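Local coordinates for protein acetyltransferase, GNAT family (Streptococcus pneumoniae, PDB 2I79) that binds acetyl coenzyme A and, as a GNAT-family acetyltransferase, probably transfers its acetyl group to an amine of an acceptor substrate, at residues 85-90 with 121-126; 57-62 with 75-80; 107-112 with 140-145. All coordinates share one frame; numbering follows the deposited sequence.

Contact 1: residues 85-90 with 121-126; sequences RHIGDL and LRRLQL. With ACO (acetyl coenzyme *a), chain G.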
loop_
_atom_site.group_PDB
_atom_site.type_symbol
_atom_site.label_atom_id
_atom_site.label_comp_id
_atom_site.label_asym_id
_atom_site.label_seq_id
_atom_site.Cartn_x
_atom_site.Cartn_y
_atom_site.Cartn_z
ATOM N N ARG A 85 4.330 9.206 -7.168
ATOM C CA ARG A 85 3.472 9.149 -8.374
ATOM C C ARG A 85 4.039 8.250 -9.512
ATOM O O ARG A 85 3.299 7.774 -10.369
ATOM C CB ARG A 85 3.250 10.592 -8.862
ATOM C CG ARG A 85 2.303 10.752 -10.010
ATOM C CD ARG A 85 1.631 12.135 -10.009
ATOM N NE ARG A 85 2.584 13.208 -10.264
ATOM C CZ ARG A 85 2.502 14.455 -9.777
ATOM N NH1 ARG A 85 1.529 14.836 -8.943
ATOM N NH2 ARG A 85 3.441 15.344 -10.114
ATOM N N HIS A 86 5.340 8.011 -9.471
ATOM C CA HIS A 86 6.083 7.231 -10.475
ATOM C C HIS A 86 6.122 5.728 -10.188
ATOM O O HIS A 86 6.716 4.980 -10.955
ATOM C CB HIS A 86 7.531 7.759 -10.537
ATOM C CG HIS A 86 8.252 7.649 -9.229
ATOM N ND1 HIS A 86 9.118 6.613 -8.944
ATOM C CD2 HIS A 86 8.139 8.364 -8.087
ATOM C CE1 HIS A 86 9.559 6.747 -7.705
ATOM N NE2 HIS A 86 8.969 7.790 -7.162
ATOM N N ILE A 87 5.492 5.304 -9.091
ATOM C CA ILE A 87 5.467 3.920 -8.639
ATOM C C ILE A 87 4.083 3.276 -8.882
ATOM O O ILE A 87 3.068 3.721 -8.326
ATOM C CB ILE A 87 5.757 3.832 -7.119
ATOM C CG1 ILE A 87 7.097 4.510 -6.761
ATOM C CG2 ILE A 87 5.752 2.383 -6.648
ATOM C CD1 ILE A 87 7.300 4.712 -5.270
ATOM N N GLY A 88 4.059 2.233 -9.705
ATOM C CA GLY A 88 2.857 1.451 -9.975
ATOM C C GLY A 88 2.904 0.147 -9.218
ATOM O O GLY A 88 3.888 -0.601 -9.292
ATOM N N ASP A 89 1.853 -0.110 -8.452
ATOM C CA ASP A 89 1.687 -1.377 -7.745
ATOM C C ASP A 89 0.971 -2.317 -8.678
ATOM O O ASP A 89 -0.144 -2.002 -9.151
ATOM C CB ASP A 89 0.856 -1.146 -6.483
ATOM C CG ASP A 89 1.572 -0.231 -5.489
ATOM O OD1 ASP A 89 2.643 -0.642 -5.007
ATOM O OD2 ASP A 89 1.088 0.903 -5.215
ATOM N N LEU A 90 1.606 -3.452 -8.952
ATOM C CA LEU A 90 1.114 -4.398 -9.942
ATOM C C LEU A 90 0.306 -5.529 -9.270
ATOM O O LEU A 90 0.649 -6.000 -8.174
ATOM C CB LEU A 90 2.303 -4.935 -10.781
ATOM C CG LEU A 90 2.178 -5.555 -12.186
ATOM C CD1 LEU A 90 1.650 -4.647 -13.266
ATOM C CD2 LEU A 90 3.570 -6.026 -12.630
ATOM N N LEU A 121 5.335 6.561 -14.889
ATOM C CA LEU A 121 5.795 5.457 -14.067
ATOM C C LEU A 121 7.254 5.227 -14.385
ATOM O O LEU A 121 7.646 5.175 -15.569
ATOM C CB LEU A 121 4.950 4.199 -14.279
ATOM C CG LEU A 121 3.471 4.322 -13.882
ATOM C CD1 LEU A 121 2.717 3.107 -14.323
ATOM C CD2 LEU A 121 3.247 4.596 -12.359
ATOM N N ARG A 122 8.054 5.164 -13.313
ATOM C CA ARG A 122 9.465 4.805 -13.367
ATOM C C ARG A 122 9.806 3.589 -12.478
ATOM O O ARG A 122 10.966 3.223 -12.315
ATOM C CB ARG A 122 10.305 6.003 -12.933
ATOM C CG ARG A 122 10.059 7.283 -13.744
ATOM C CD ARG A 122 10.337 7.134 -15.250
ATOM N NE ARG A 122 11.708 6.690 -15.508
ATOM C CZ ARG A 122 12.785 7.465 -15.374
ATOM N NH1 ARG A 122 12.669 8.739 -15.021
ATOM N NH2 ARG A 122 13.991 6.967 -15.601
ATOM N N ARG A 123 8.797 2.971 -11.895
ATOM C CA ARG A 123 8.976 1.789 -11.057
ATOM C C ARG A 123 7.664 0.993 -10.991
ATOM O O ARG A 123 6.566 1.584 -10.882
ATOM C CB ARG A 123 9.454 2.175 -9.643
ATOM C CG ARG A 123 9.250 1.055 -8.604
ATOM C CD ARG A 123 9.628 1.417 -7.167
ATOM N NE ARG A 123 10.841 0.753 -6.959
ATOM C CZ ARG A 123 11.038 -0.430 -6.372
ATOM N NH1 ARG A 123 10.118 -1.104 -5.717
ATOM N NH2 ARG A 123 12.262 -0.873 -6.377
ATOM N N LEU A 124 7.787 -0.333 -11.108
ATOM C CA LEU A 124 6.709 -1.268 -10.803
ATOM C C LEU A 124 7.128 -2.182 -9.641
ATOM O O LEU A 124 8.293 -2.545 -9.485
ATOM C CB LEU A 124 6.294 -2.111 -12.024
ATOM C CG LEU A 124 5.851 -1.364 -13.286
ATOM C CD1 LEU A 124 5.644 -2.349 -14.437
ATOM C CD2 LEU A 124 4.579 -0.539 -13.049
ATOM N N GLN A 125 6.150 -2.527 -8.820
ATOM C CA GLN A 125 6.405 -3.287 -7.625
ATOM C C GLN A 125 5.181 -4.083 -7.199
ATOM O O GLN A 125 4.040 -3.752 -7.564
ATOM C CB GLN A 125 6.820 -2.345 -6.492
ATOM C CG GLN A 125 5.687 -1.440 -5.967
ATOM C CD GLN A 125 6.143 -0.548 -4.824
ATOM O OE1 GLN A 125 7.329 -0.282 -4.663
ATOM N NE2 GLN A 125 5.195 -0.097 -4.011
ATOM N N LEU A 126 5.451 -5.143 -6.435
ATOM C CA LEU A 126 4.441 -5.941 -5.766
ATOM C C LEU A 126 5.100 -6.702 -4.646
ATOM O O LEU A 126 6.307 -6.643 -4.484
ATOM C CB LEU A 126 3.807 -6.945 -6.714
ATOM C CG LEU A 126 4.673 -8.059 -7.328
ATOM C CD1 LEU A 126 3.681 -9.068 -7.792
ATOM C CD2 LEU A 126 5.552 -7.633 -8.478
HETATM N N1A ACO G . 7.231 -23.191 -9.952
HETATM C C2A ACO G . 7.927 -22.501 -10.880
HETATM N N3A ACO G . 7.408 -22.162 -12.077
HETATM C C4A ACO G . 6.145 -22.497 -12.405
HETATM C C5A ACO G . 5.318 -23.230 -11.449
HETATM C C6A ACO G . 5.946 -23.562 -10.162
HETATM N N6A ACO G . 5.245 -24.242 -9.229
HETATM N N7A ACO G . 4.134 -23.431 -12.030
HETATM C C8A ACO G . 4.204 -22.855 -13.269
HETATM N N9A ACO G . 5.410 -22.304 -13.485
HETATM C C1B ACO G . 5.964 -21.556 -14.650
HETATM C C2B ACO G . 5.628 -22.015 -16.060
HETATM O O2B ACO G . 6.526 -23.026 -16.523
HETATM C C3B ACO G . 5.833 -20.731 -16.823
HETATM O O3B ACO G . 7.193 -20.380 -16.998
HETATM P P3B ACO G . 7.972 -20.481 -18.392
HETATM O O7A ACO G . 8.072 -21.998 -18.405
HETATM O O8A ACO G . 9.275 -19.735 -18.229
HETATM O O9A ACO G . 7.091 -19.842 -19.435
HETATM C C4B ACO G . 5.321 -19.674 -15.855
HETATM O O4B ACO G . 5.539 -20.199 -14.550
HETATM C C5B ACO G . 3.852 -19.371 -16.120
HETATM O O5B ACO G . 3.843 -18.374 -17.149
HETATM P P1A ACO G . 2.451 -18.037 -17.878
HETATM O O1A ACO G . 1.772 -19.308 -18.316
HETATM O O2A ACO G . 2.769 -16.926 -18.858
HETATM O O3A ACO G . 1.594 -17.528 -16.603
HETATM P P2A ACO G . 0.086 -17.967 -16.141
HETATM O O4A ACO G . -0.028 -19.354 -15.499
HETATM O O5A ACO G . -0.792 -17.595 -17.311
HETATM O O6A ACO G . -0.047 -16.851 -14.955
HETATM C CBP ACO G . -0.100 -16.542 -12.529
HETATM C CCP ACO G . 0.693 -16.976 -13.746
HETATM C CDP ACO G . 0.833 -16.601 -11.311
HETATM C CEP ACO G . -0.624 -15.120 -12.783
HETATM C CAP ACO G . -1.278 -17.501 -12.320
HETATM O OAP ACO G . -0.823 -18.829 -11.967
HETATM C C9P ACO G . -2.239 -16.976 -11.266
HETATM O O9P ACO G . -3.099 -16.174 -11.578
HETATM N N8P ACO G . -2.114 -17.443 -10.030
HETATM C C7P ACO G . -2.984 -17.082 -8.904
HETATM C C6P ACO G . -2.952 -15.598 -8.539
HETATM C C5P ACO G . -1.547 -15.131 -8.283
HETATM O O5P ACO G . -0.852 -15.743 -7.497
HETATM N N4P ACO G . -1.134 -14.060 -8.947
HETATM C C3P ACO G . 0.191 -13.481 -8.797
HETATM C C2P ACO G . 0.389 -12.749 -7.477
HETATM S S1P ACO G . -0.696 -11.350 -7.412
HETATM C C ACO G . 0.048 -9.977 -7.864
HETATM O O ACO G . 0.360 -9.992 -9.032
HETATM C CH3 ACO G . 0.274 -8.873 -6.847
#
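The side-chain amide of Gln125 is held at both ends. Gln125 NE2 donates to the syn lone pair of Asp89 OD1 at 2.8 Å, almost within the amide plane, and Gln125 OE1 accepts from Arg123 NH1 at 3.1 Å. Both bonds fix the amide's rotation, and the arginine charge may polarise it. CG of Gln125 takes the crowded position between backbone N and carbonyl carbon (chi1 70°), bringing the extended chain over Ile87, whose CG2 lies 3.5 Å from Gln125 CD. On the sheet face away from these groups, Leu121 CD2 comes to 3.6 Å from Gly88 N, and Leu124 CD2 packs beside Gly88 CA.

The backbone sets this register. His86 O accepts from Arg122 N at 2.7 Å and, weakly, from Arg123 N; Gly88 N reaches Arg123 O at 2.8 Å, nearly straight, and Gln125 O receives Leu90 N. Farther out, Arg123 NH2 forms a salt bridge with Glu147 and NE a hydrogen bond to Glu151 O of the second subunit.

The strand-segment axes cross at 34°, and the CA-CA spacing widens to 5.6 Å at Leu90-Leu126, where the strands begin to part; there Leu90 O lies 3.2 Å from the acetyl CH3 of the cofactor, which Leu126 CD1 also touches. Such a splayed pair, joined in a beta-alpha-beta unit, is the hallmark of the acetyl-CoA site in the GNAT fold.

Contact 2: residues 57-62 with 75-80; sequences DNQITL and NITADQ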
loop_
_atom_site.group_PDB
_atom_site.type_symbol
_atom_site.label_atom_id
_atom_site.label_comp_id
_atom_site.label_asym_id
_atom_site.label_seq_id
_atom_site.Cartn_x
_atom_site.Cartn_y
_atom_site.Cartn_z
ATOM N N ASP A 57 -3.602 8.870 -15.608
ATOM C CA ASP A 57 -2.494 8.688 -16.534
ATOM C C ASP A 57 -1.374 7.779 -16.001
ATOM O O ASP A 57 -0.468 7.451 -16.736
ATOM C CB ASP A 57 -1.940 10.041 -17.022
ATOM C CG ASP A 57 -1.718 11.034 -15.896
ATOM O OD1 ASP A 57 -1.426 10.602 -14.744
ATOM O OD2 ASP A 57 -1.845 12.266 -16.169
ATOM N N ASN A 58 -1.432 7.396 -14.730
ATOM C CA ASN A 58 -0.411 6.527 -14.145
ATOM C C ASN A 58 -1.009 5.218 -13.595
ATOM O O ASN A 58 -0.353 4.464 -12.885
ATOM C CB ASN A 58 0.439 7.288 -13.101
ATOM C CG ASN A 58 -0.299 7.575 -11.776
ATOM O OD1 ASN A 58 -1.519 7.523 -11.675
ATOM N ND2 ASN A 58 0.467 7.916 -10.766
ATOM N N GLN A 59 -2.257 4.948 -13.961
ATOM C CA GLN A 59 -2.894 3.720 -13.598
ATOM C C GLN A 59 -3.536 3.066 -14.827
ATOM O O GLN A 59 -3.807 3.746 -15.823
ATOM C CB GLN A 59 -3.932 3.973 -12.514
ATOM C CG GLN A 59 -3.379 4.584 -11.226
ATOM C CD GLN A 59 -4.456 4.835 -10.203
ATOM O OE1 GLN A 59 -5.226 5.804 -10.312
ATOM N NE2 GLN A 59 -4.533 3.979 -9.207
ATOM N N ILE A 60 -3.765 1.750 -14.752
ATOM C CA ILE A 60 -4.429 1.007 -15.822
ATOM C C ILE A 60 -4.938 -0.360 -15.382
ATOM O O ILE A 60 -4.327 -1.024 -14.543
ATOM C CB ILE A 60 -3.498 0.829 -17.050
ATOM C CG1 ILE A 60 -4.314 0.425 -18.291
ATOM C CG2 ILE A 60 -2.423 -0.182 -16.778
ATOM C CD1 ILE A 60 -3.686 0.884 -19.619
ATOM N N THR A 61 -6.043 -0.787 -15.993
ATOM C CA THR A 61 -6.536 -2.145 -15.895
ATOM C C THR A 61 -6.686 -2.715 -17.304
ATOM O O THR A 61 -7.412 -2.165 -18.119
ATOM C CB THR A 61 -7.890 -2.233 -15.188
ATOM O OG1 THR A 61 -7.763 -1.715 -13.880
ATOM C CG2 THR A 61 -8.407 -3.697 -15.105
ATOM N N LEU A 62 -5.961 -3.803 -17.570
ATOM C CA LEU A 62 -6.004 -4.532 -18.836
ATOM C C LEU A 62 -6.670 -5.884 -18.648
ATOM O O LEU A 62 -6.394 -6.598 -17.679
ATOM C CB LEU A 62 -4.598 -4.772 -19.376
ATOM C CG LEU A 62 -3.763 -3.573 -19.875
ATOM C CD1 LEU A 62 -2.362 -4.045 -20.278
ATOM C CD2 LEU A 62 -4.414 -2.843 -21.032
ATOM N N ASN A 75 -3.475 -5.224 -13.304
ATOM C CA ASN A 75 -3.867 -3.969 -12.718
ATOM C C ASN A 75 -2.615 -3.207 -12.308
ATOM O O ASN A 75 -1.731 -3.759 -11.627
ATOM C CB ASN A 75 -4.708 -4.289 -11.507
ATOM C CG ASN A 75 -5.788 -3.313 -11.284
ATOM O OD1 ASN A 75 -5.732 -2.523 -10.339
ATOM N ND2 ASN A 75 -6.786 -3.329 -12.156
ATOM N N ILE A 76 -2.490 -1.971 -12.766
ATOM C CA ILE A 76 -1.533 -1.056 -12.156
ATOM C C ILE A 76 -2.276 0.034 -11.400
ATOM O O ILE A 76 -3.146 0.714 -11.938
ATOM C CB ILE A 76 -0.584 -0.416 -13.144
ATOM C CG1 ILE A 76 0.203 -1.492 -13.900
ATOM C CG2 ILE A 76 0.338 0.533 -12.394
ATOM C CD1 ILE A 76 1.019 -0.934 -15.039
ATOM N N THR A 77 -1.911 0.154 -10.137
ATOM C CA THR A 77 -2.460 1.111 -9.196
ATOM C C THR A 77 -1.341 2.048 -8.750
ATOM O O THR A 77 -0.182 1.681 -8.787
ATOM C CB THR A 77 -3.032 0.332 -8.012
ATOM O OG1 THR A 77 -4.444 0.256 -8.168
ATOM C CG2 THR A 77 -2.663 0.949 -6.698
ATOM N N ALA A 78 -1.690 3.260 -8.335
ATOM C CA ALA A 78 -0.685 4.265 -7.991
ATOM C C ALA A 78 -1.275 5.434 -7.218
ATOM O O ALA A 78 -2.390 5.876 -7.497
ATOM C CB ALA A 78 -0.010 4.778 -9.258
ATOM N N ASP A 79 -0.503 5.949 -6.271
ATOM C CA ASP A 79 -0.816 7.201 -5.583
ATOM C C ASP A 79 -0.510 8.401 -6.443
ATOM O O ASP A 79 0.230 8.289 -7.405
ATOM C CB ASP A 79 -0.019 7.277 -4.287
ATOM C CG ASP A 79 -0.537 6.301 -3.248
ATOM O OD1 ASP A 79 -1.600 5.661 -3.476
ATOM O OD2 ASP A 79 0.108 6.172 -2.198
ATOM N N GLN A 80 -1.082 9.554 -6.087
ATOM C CA GLN A 80 -1.010 10.744 -6.930
ATOM C C GLN A 80 -0.053 11.827 -6.438
ATOM O O GLN A 80 0.294 12.711 -7.212
ATOM C CB GLN A 80 -2.417 11.343 -7.140
ATOM C CG GLN A 80 -3.405 10.464 -7.931
ATOM C CD GLN A 80 -2.808 9.903 -9.206
ATOM O OE1 GLN A 80 -2.767 8.678 -9.401
ATOM N NE2 GLN A 80 -2.254 10.783 -10.037
#
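Residues 60-62 and 75-77 pair across the antiparallel beta hairpin of the GNAT sheet, and the side chains sort by face. Ile60 and Ile76, a hydrogen-bonded pair, project together toward helix 103-117, where both touch Trp114. They cross obliquely: Ile76 holds CG1 anti to its carbonyl carbon (chi1 -58°), so that CD1 rests 3.9 Å from CG2 of Ile60.

Thr61 and Asn75, the neighbouring non-hydrogen-bonded pair, occupy the face toward helix 43-55. Their side chains also cross obliquely, with ND2 of Asn75 against both branches of Thr61 and 3.4 Å from its CG2. Thr61 OG1, set beside its own backbone N, is hydrogen-bonded to Gln53 of that helix, and Phe49 touches both residues of the pair.

Beyond the regular strand pairing, Asn58 and Gln59 reach across to residues 78-80. Gln59 CB lies 3.4 Å from Ile76 O, and chi1 of -59°, with CG anti to the carbonyl carbon, sets CG beside the methyl of Ala78. Asn58 CG stands in the crowded position between backbone N and carbonyl carbon (chi1 73°), which aims the amide at the opposite segment; its plane is steeply inclined to that of the Gln80 amide. ND2 has its stronger partner in Arg85 O, at the approach to the next strand, and makes a weak bond to Asp79 O.

Two backbone bonds lock the centre. Ile60 N donates to a lone pair of Ile76 O at 3.1 Å, while Ile76 N points at Ile60 O from 2.7 Å, nearly along the C=O axis.

Contact 3: residues 107-112 with 140-145; sequences LLEEAI and QKHGFV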
loop_
_atom_site.group_PDB
_atom_site.type_symbol
_atom_site.label_atom_id
_atom_site.label_comp_id
_atom_site.label_asym_id
_atom_site.label_seq_id
_atom_site.Cartn_x
_atom_site.Cartn_y
_atom_site.Cartn_z
ATOM N N LEU A 107 0.116 -10.594 -20.648
ATOM C CA LEU A 107 -0.506 -9.514 -19.878
ATOM C C LEU A 107 0.546 -8.702 -19.119
ATOM O O LEU A 107 0.538 -7.472 -19.159
ATOM C CB LEU A 107 -1.527 -10.105 -18.894
ATOM C CG LEU A 107 -3.041 -9.817 -18.921
ATOM C CD1 LEU A 107 -3.594 -9.255 -20.245
ATOM C CD2 LEU A 107 -3.782 -11.081 -18.481
ATOM N N LEU A 108 1.467 -9.396 -18.449
ATOM C CA LEU A 108 2.567 -8.719 -17.761
ATOM C C LEU A 108 3.355 -7.851 -18.735
ATOM O O LEU A 108 3.697 -6.715 -18.410
ATOM C CB LEU A 108 3.538 -9.709 -17.085
ATOM C CG LEU A 108 4.119 -9.304 -15.728
ATOM C CD1 LEU A 108 5.456 -9.850 -15.561
ATOM C CD2 LEU A 108 4.126 -7.752 -15.450
ATOM N N GLU A 109 3.647 -8.377 -19.924
ATOM C CA GLU A 109 4.446 -7.603 -20.882
ATOM C C GLU A 109 3.700 -6.406 -21.416
ATOM O O GLU A 109 4.293 -5.352 -21.634
ATOM C CB GLU A 109 4.938 -8.431 -22.060
ATOM C CG GLU A 109 6.506 -8.410 -22.258
ATOM C CD GLU A 109 7.241 -7.163 -21.668
ATOM O OE1 GLU A 109 8.166 -7.388 -20.848
ATOM O OE2 GLU A 109 6.907 -5.980 -22.008
ATOM N N GLU A 110 2.402 -6.565 -21.643
ATOM C CA GLU A 110 1.594 -5.439 -22.093
ATOM C C GLU A 110 1.531 -4.340 -21.034
ATOM O O GLU A 110 1.567 -3.128 -21.351
ATOM C CB GLU A 110 0.188 -5.882 -22.482
ATOM C CG GLU A 110 0.112 -6.577 -23.836
ATOM C CD GLU A 110 0.917 -5.868 -24.925
ATOM O OE1 GLU A 110 0.767 -4.636 -25.078
ATOM O OE2 GLU A 110 1.718 -6.553 -25.615
ATOM N N ALA A 111 1.426 -4.763 -19.779
ATOM C CA ALA A 111 1.369 -3.825 -18.670
ATOM C C ALA A 111 2.687 -3.067 -18.594
ATOM O O ALA A 111 2.691 -1.856 -18.435
ATOM C CB ALA A 111 1.074 -4.566 -17.351
ATOM N N ILE A 112 3.808 -3.787 -18.710
ATOM C CA ILE A 112 5.143 -3.167 -18.647
ATOM C C ILE A 112 5.357 -2.155 -19.786
ATOM O O ILE A 112 5.922 -1.077 -19.587
ATOM C CB ILE A 112 6.266 -4.232 -18.679
ATOM C CG1 ILE A 112 6.248 -5.091 -17.392
ATOM C CG2 ILE A 112 7.630 -3.573 -18.897
ATOM C CD1 ILE A 112 7.074 -6.430 -17.501
ATOM N N GLN A 140 10.201 -12.746 -12.221
ATOM C CA GLN A 140 11.652 -12.758 -12.509
ATOM C C GLN A 140 11.896 -12.768 -14.015
ATOM O O GLN A 140 12.738 -12.050 -14.520
ATOM C CB GLN A 140 12.344 -13.955 -11.848
ATOM C CG GLN A 140 12.396 -13.859 -10.318
ATOM C CD GLN A 140 13.299 -14.921 -9.681
ATOM O OE1 GLN A 140 12.900 -16.074 -9.452
ATOM N NE2 GLN A 140 14.530 -14.527 -9.399
ATOM N N LYS A 141 11.136 -13.584 -14.732
ATOM C CA LYS A 141 11.232 -13.630 -16.185
ATOM C C LYS A 141 11.127 -12.242 -16.842
ATOM O O LYS A 141 11.754 -11.992 -17.863
ATOM C CB LYS A 141 10.147 -14.568 -16.735
ATOM C CG LYS A 141 10.157 -14.824 -18.253
ATOM C CD LYS A 141 9.076 -15.907 -18.595
ATOM C CE LYS A 141 8.286 -15.613 -19.911
ATOM N NZ LYS A 141 7.122 -16.578 -20.145
ATOM N N HIS A 142 10.338 -11.339 -16.261
ATOM C CA HIS A 142 10.099 -10.052 -16.893
ATOM C C HIS A 142 10.889 -8.954 -16.251
ATOM O O HIS A 142 10.512 -7.789 -16.366
ATOM C CB HIS A 142 8.600 -9.727 -16.902
ATOM C CG HIS A 142 7.824 -10.589 -17.842
ATOM N ND1 HIS A 142 7.377 -11.845 -17.495
ATOM C CD2 HIS A 142 7.464 -10.401 -19.134
ATOM C CE1 HIS A 142 6.769 -12.393 -18.531
ATOM N NE2 HIS A 142 6.816 -11.544 -19.543
ATOM N N GLY A 143 11.963 -9.311 -15.554
ATOM C CA GLY A 143 12.914 -8.312 -15.055
ATOM C C GLY A 143 12.671 -7.798 -13.649
ATOM O O GLY A 143 13.332 -6.884 -13.210
ATOM N N PHE A 144 11.746 -8.411 -12.924
ATOM C CA PHE A 144 11.537 -8.071 -11.529
ATOM C C PHE A 144 12.560 -8.788 -10.661
ATOM O O PHE A 144 12.782 -9.962 -10.829
ATOM C CB PHE A 144 10.137 -8.471 -11.083
ATOM C CG PHE A 144 9.058 -7.538 -11.558
ATOM C CD1 PHE A 144 8.490 -6.601 -10.696
ATOM C CD2 PHE A 144 8.605 -7.602 -12.866
ATOM C CE1 PHE A 144 7.503 -5.756 -11.125
ATOM C CE2 PHE A 144 7.642 -6.747 -13.303
ATOM C CZ PHE A 144 7.074 -5.814 -12.424
ATOM N N VAL A 145 13.128 -8.084 -9.687
ATOM C CA VAL A 145 14.098 -8.674 -8.772
ATOM C C VAL A 145 13.533 -8.654 -7.348
ATOM O O VAL A 145 12.691 -7.808 -7.018
ATOM C CB VAL A 145 15.407 -7.899 -8.846
ATOM C CG1 VAL A 145 15.917 -7.885 -10.311
ATOM C CG2 VAL A 145 15.222 -6.497 -8.331
#
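Lys141 NZ is gripped twice, by a hydrogen bond to Ser105 OG and a salt bridge to O9A of the cofactor's 3'-phosphate. The residue after it, His142, carries the packing, its ring steadied by one bond from ND1 to Leu138 O in the last turn of helix 133-141.

Leu108 lies across one face of that imidazole, its CB 4.3 Å above the ring centre. The two side chains slide past each other in opposite directions, so CD1 of Leu108 reaches the base of the ring, 3.4 Å from His142 CG. Glu109 comes in at the edge instead: its CG lies in the ring plane, and the bend at chi2 brings Glu109 OE1 to 3.5 Å from His142 CD2. Glu109 OE1 is 4.6 Å from His142 NE2, too far for a bond, though the carboxylate might favour protonation of the ring.

Ile112 CD1 fills the angle between the two aromatic residues, 3.7 Å from His142 CB and at the edge of the Phe144 ring. Gly143, with positive phi (93°), is the C-prime residue of a Schellman motif that ends helix 133-141 and turns the chain toward Phe144.

Helix 103-117 thus packs against the turn after helix 133-141, on the sheet face carrying Leu90 and Leu124, where Phe144 packs on both leucines, on Met167 of strand 160-170, and edge-to-face with Tyr139.

In the fold
From the N terminus, contact 2 comes first and closes the short hairpin of strands 60-66 and 69-77. It is complete before contact 1 opens, so the two stand in series, yet they adjoin in the sheet: strand 69-77 pairs with strand 87-94, and Asp89 N probably bonds to Thr77 O. Contact 1 then closes the beta-alpha-beta unit around helix 103-117. Contact 3 starts on that helix, inside the loop of contact 1, and ends beyond strand 123-129, so contacts 1 and 3 cross. Leu90 meets Leu108, tying the sheet to helix 103-117, while Leu62 and Ile76 of contact 2 reach the same helix at Glu110 and Ala111.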